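PDB 3WPU: beta-fructofuranosidase from Arthrobacter, which belongs to the levansucrase/invertase family of the beta-fructosidase clan, whose members are built around a five-bladed beta-propeller. Local coordinates for residues A[34-39]-A[387-392]; A[146-151]-A[220-225]. One frame throughout, in Å; residues are numbered along the deposited sequence. Where two conformers were deposited one is given.

How the contacts relate
Contact 1 (34-39 with 387-392) and contact 2 (146-151 with 220-225) lie on opposite sides of the chain's centre. Their centres are about 41 Å apart, and their nearest atoms are about 28 Å apart. Both segments of contact 2 fall between the two segments of contact 1 in sequence. Both contacts are peripheral, with centres about 21 Å and about 22 Å from the centre of the chain. Contact 1 joins an early helix to a helix-to-strand turn some 350 residues further on and is mostly apolar. Contact 2 lays a loop on a strand and adds one good and one weak direct hydrogen bond. Each also has one bridging water. Both are structural packing.

Contact 1 of 2, residues A[34-39]-A[387-392]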
# COMPACT_ATOMS: atom_id res chain seq x y z
N ARG A 34 -0.21 1.70 22.85
CA ARG A 34 -0.93 1.02 23.95
C ARG A 34 -2.41 1.37 23.98
O ARG A 34 -3.21 0.67 24.59
CB ARG A 34 -0.24 1.23 25.30
CG ARG A 34 1.07 0.47 25.39
CD ARG A 34 1.86 0.73 26.66
NE ARG A 34 1.16 0.31 27.88
CZ ARG A 34 1.51 0.66 29.12
NH1 ARG A 34 2.54 1.47 29.35
NH2 ARG A 34 0.78 0.22 30.15
N GLN A 35 -2.81 2.43 23.28
CA GLN A 35 -4.23 2.72 23.13
C GLN A 35 -4.98 1.57 22.44
O GLN A 35 -6.15 1.36 22.69
CB GLN A 35 -4.44 4.00 22.33
CG GLN A 35 -3.76 5.24 22.88
CD GLN A 35 -3.95 5.43 24.37
OE1 GLN A 35 -5.06 5.64 24.86
NE2 GLN A 35 -2.85 5.36 25.09
N LEU A 36 -4.30 0.84 21.57
CA LEU A 36 -4.88 -0.33 20.89
C LEU A 36 -5.39 -1.34 21.90
O LEU A 36 -6.44 -1.97 21.68
CB LEU A 36 -3.84 -0.99 19.95
CG LEU A 36 -3.27 -0.12 18.80
CD1 LEU A 36 -2.02 -0.71 18.21
CD2 LEU A 36 -4.33 0.09 17.73
N GLN A 37 -4.67 -1.52 23.00
CA GLN A 37 -5.15 -2.45 24.05
C GLN A 37 -6.31 -1.84 24.85
O GLN A 37 -7.24 -2.52 25.27
CB GLN A 37 -4.00 -2.83 25.00
CG GLN A 37 -2.89 -3.54 24.29
CD GLN A 37 -1.65 -3.68 25.14
OE1 GLN A 37 -1.74 -4.06 26.32
NE2 GLN A 37 -0.49 -3.36 24.56
N ARG A 38 -6.27 -0.52 25.07
CA ARG A 38 -7.35 0.14 25.79
C ARG A 38 -8.67 0.05 25.04
O ARG A 38 -9.73 0.04 25.66
CB ARG A 38 -7.01 1.61 26.04
CG ARG A 38 -5.79 1.83 26.92
CD ARG A 38 -5.54 3.30 27.24
NE ARG A 38 -6.56 3.84 28.14
CZ ARG A 38 -6.85 5.13 28.28
NH1 ARG A 38 -6.22 6.05 27.56
NH2 ARG A 38 -7.81 5.52 29.13
N MET A 39 -8.61 0.02 23.71
CA MET A 39 -9.79 0.01 22.87
C MET A 39 -10.38 -1.38 22.77
O MET A 39 -11.50 -1.52 22.32
CB MET A 39 -9.43 0.50 21.47
CG MET A 39 -8.98 1.96 21.37
SD MET A 39 -8.03 2.25 19.85
CE MET A 39 -8.93 1.03 18.86
N GLY A 387 -8.08 8.08 18.71
CA GLY A 387 -7.66 8.11 20.11
C GLY A 387 -6.16 8.05 20.29
O GLY A 387 -5.67 7.70 21.36
N GLY A 388 -5.39 8.39 19.26
CA GLY A 388 -3.95 8.25 19.29
C GLY A 388 -3.42 6.84 19.13
O GLY A 388 -2.22 6.60 19.32
N SER A 389 -4.27 5.89 18.75
CA SER A 389 -3.86 4.52 18.63
C SER A 389 -3.11 4.26 17.33
O SER A 389 -2.19 3.46 17.29
CB SER A 389 -5.08 3.60 18.68
OG SER A 389 -5.92 3.74 17.53
N GLY A 390 -3.54 4.95 16.26
CA GLY A 390 -3.06 4.71 14.92
C GLY A 390 -3.94 3.77 14.12
O GLY A 390 -3.83 3.71 12.90
N LEU A 391 -4.81 3.01 14.78
CA LEU A 391 -5.59 2.04 14.03
C LEU A 391 -6.69 2.70 13.21
O LEU A 391 -7.51 3.41 13.77
CB LEU A 391 -6.23 1.02 14.95
CG LEU A 391 -7.02 -0.13 14.32
CD1 LEU A 391 -6.15 -0.91 13.35
CD2 LEU A 391 -7.56 -0.99 15.43
N ALA A 392 -6.72 2.40 11.91
CA ALA A 392 -7.79 2.82 11.02
C ALA A 392 -8.65 1.64 10.53
O ALA A 392 -9.88 1.73 10.48
CB ALA A 392 -7.24 3.58 9.85
O HOH W 1 -7.13 6.48 23.35
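Q35 meets G387 O with its CG at 3.5 Å; the flat carboxamide beyond it turns away from 387-392. G387 O lies beside the CG end, to one side of the amide plane. At the oxygen end, Q35 OE1 takes two donors, R38 NH1 and a water. R38 NH1 gives a hydrogen bond of 3.0 Å to Q35 OE1, in the carbonyl plane and on a lone pair. The water donates to Q35 OE1 and to G387 O, so it ties the two segments together. Q35 NE2 donates to the carbonyls of A31 and P8, which helps to fix the turn of the amide.

The direct contact is carried by carbon and sulfur. S389 CB sits among three side chains: M39 SD is 3.4 Å from S389 CB, and Q35 CB and L36 CD2 are each 3.7 Å from it. S389 OG, at chi1 68°, lies between the backbone N and the carbonyl carbon. It accepts from L391 N, an ST turn. Its one hydrogen can serve the carbonyls of N386 and L385 only by sharing or alternation; N386 is the stronger partner. L36 CD2 presses on L391 CB at 3.5 Å, a tight carbon pair, and the two leucines cross obliquely. M39 CE reaches L391 CD2 more loosely, at 4.2 Å.

Helix 30-38 thus packs where the weakly bonded helical turn 385-388 gives way to strand 391-394. G387, G388 and G390 all have positive phi. W28 NE1 bonds to S389 O. Y371 touches both L36 and L391. Through L36 on Y371 the helix packs against strand 369-375, which pairs antiparallel with 391-394.

Contact 2 of 2, residues A[146-151]-A[220-225]; sequences GVTGQI and NKVTDL
V147 to I151 take helical angles without regular helical bonding, beside residues 220-225 of strand 213-226, with CA atoms closest at V147-N220, T148-V222 and I151-D224, the last pair 6.2 Å apart. Q150 makes the polar link. Its CG lies between the backbone N and the carbonyl carbon (chi1 56°), and the chain is extended beyond it. V222 N donates to Q150 OE1 at 2.8 Å, nearly straight at 177°, from above the carbonyl plane. Q150 NE2 makes a bent hydrogen bond of 2.9 Å to V147 O in its own loop. A weak bond of 3.4 Å runs from Q150 NE2 to N220 O. K221 CD also packs against Q150 OE1.

V222 is the apolar centre. V147 CG1 meets V222 CG2 at 4.0 Å, and I151 CG2 meets V222 CG1 at 3.9 Å. I151 CG2 also touches D224 CB at 4.0 Å, the two side chains crossing at about a right angle. A water donates to I151 O and D224 OD2.

The loop, between strands 137-141 and 159-169, covers part of strand 213-226. D224 forms a salt bridge with R199 of adjoining strand 197-210, while T148 OG1 bonds to Q160 and Q162 of strand 159-169.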
# COMPACT_ATOMS: atom_id res chain seq x y z
N GLY A 146 15.14 -11.62 -16.99
CA GLY A 146 16.46 -11.03 -16.86
C GLY A 146 16.49 -9.53 -16.83
O GLY A 146 17.49 -8.95 -16.41
N VAL A 147 15.41 -8.87 -17.26
CA VAL A 147 15.42 -7.42 -17.39
C VAL A 147 15.69 -6.74 -16.04
O VAL A 147 16.49 -5.81 -15.96
CB VAL A 147 14.12 -6.88 -18.02
CG1 VAL A 147 14.01 -5.37 -17.88
CG2 VAL A 147 14.04 -7.27 -19.50
N THR A 148 15.02 -7.18 -14.99
CA THR A 148 15.14 -6.49 -13.70
C THR A 148 16.47 -6.77 -12.99
O THR A 148 16.87 -6.07 -12.06
CB THR A 148 13.94 -6.75 -12.79
OG1 THR A 148 13.84 -8.15 -12.46
CG2 THR A 148 12.67 -6.26 -13.45
N GLY A 149 17.20 -7.76 -13.50
CA GLY A 149 18.53 -8.07 -13.01
C GLY A 149 19.57 -7.05 -13.41
O GLY A 149 20.65 -7.04 -12.85
N GLN A 150 19.25 -6.16 -14.34
CA GLN A 150 20.26 -5.27 -14.92
C GLN A 150 21.02 -4.36 -13.97
O GLN A 150 22.18 -4.01 -14.24
CB GLN A 150 19.71 -4.46 -16.07
CG GLN A 150 18.51 -3.62 -15.82
CD GLN A 150 17.97 -3.09 -17.14
OE1 GLN A 150 18.13 -1.93 -17.45
NE2 GLN A 150 17.44 -3.96 -17.95
N ILE A 151 20.39 -3.95 -12.88
CA ILE A 151 20.99 -2.93 -12.00
C ILE A 151 22.00 -3.46 -10.99
O ILE A 151 22.71 -2.67 -10.35
CB ILE A 151 19.89 -2.13 -11.24
CG1 ILE A 151 19.12 -3.01 -10.25
CG2 ILE A 151 18.98 -1.41 -12.23
CD1 ILE A 151 18.09 -2.27 -9.42
N ASN A 220 11.87 -2.19 -20.81
CA ASN A 220 13.11 -2.82 -21.29
C ASN A 220 14.33 -2.40 -20.49
O ASN A 220 15.36 -3.06 -20.52
CB ASN A 220 13.34 -2.53 -22.79
CG ASN A 220 13.12 -1.07 -23.17
OD1 ASN A 220 14.05 -0.26 -23.18
ND2 ASN A 220 11.88 -0.73 -23.49
N LYS A 221 14.21 -1.26 -19.79
CA LYS A 221 15.29 -0.62 -19.09
C LYS A 221 14.84 -0.35 -17.66
O LYS A 221 13.74 0.14 -17.46
CB LYS A 221 15.57 0.73 -19.78
CG LYS A 221 16.63 1.58 -19.13
CD LYS A 221 17.99 0.97 -19.35
CE LYS A 221 19.12 1.92 -18.94
NZ LYS A 221 20.39 1.13 -18.91
N VAL A 222 15.68 -0.69 -16.69
CA VAL A 222 15.42 -0.40 -15.27
C VAL A 222 16.46 0.58 -14.74
O VAL A 222 17.66 0.37 -14.91
CB VAL A 222 15.42 -1.69 -14.44
CG1 VAL A 222 15.17 -1.38 -12.97
CG2 VAL A 222 14.38 -2.66 -14.98
N THR A 223 15.98 1.65 -14.09
CA THR A 223 16.84 2.65 -13.48
C THR A 223 16.87 2.47 -11.97
O THR A 223 15.82 2.41 -11.33
CB THR A 223 16.34 4.05 -13.81
OG1 THR A 223 16.23 4.20 -15.23
CG2 THR A 223 17.29 5.11 -13.25
N ASP A 224 18.07 2.42 -11.41
CA ASP A 224 18.28 2.23 -9.97
C ASP A 224 18.13 3.60 -9.31
O ASP A 224 18.90 4.52 -9.63
CB ASP A 224 19.68 1.64 -9.79
CG ASP A 224 20.02 1.27 -8.36
OD1 ASP A 224 19.23 1.55 -7.43
OD2 ASP A 224 21.14 0.74 -8.19
N LEU A 225 17.15 3.77 -8.44
CA LEU A 225 16.89 5.10 -7.85
C LEU A 225 17.49 5.30 -6.47
O LEU A 225 18.14 6.33 -6.21
CB LEU A 225 15.39 5.37 -7.78
CG LEU A 225 14.59 5.18 -9.08
CD1 LEU A 225 13.13 5.42 -8.79
CD2 LEU A 225 15.06 6.12 -10.20
O HOH W 2 22.78 0.07 -10.33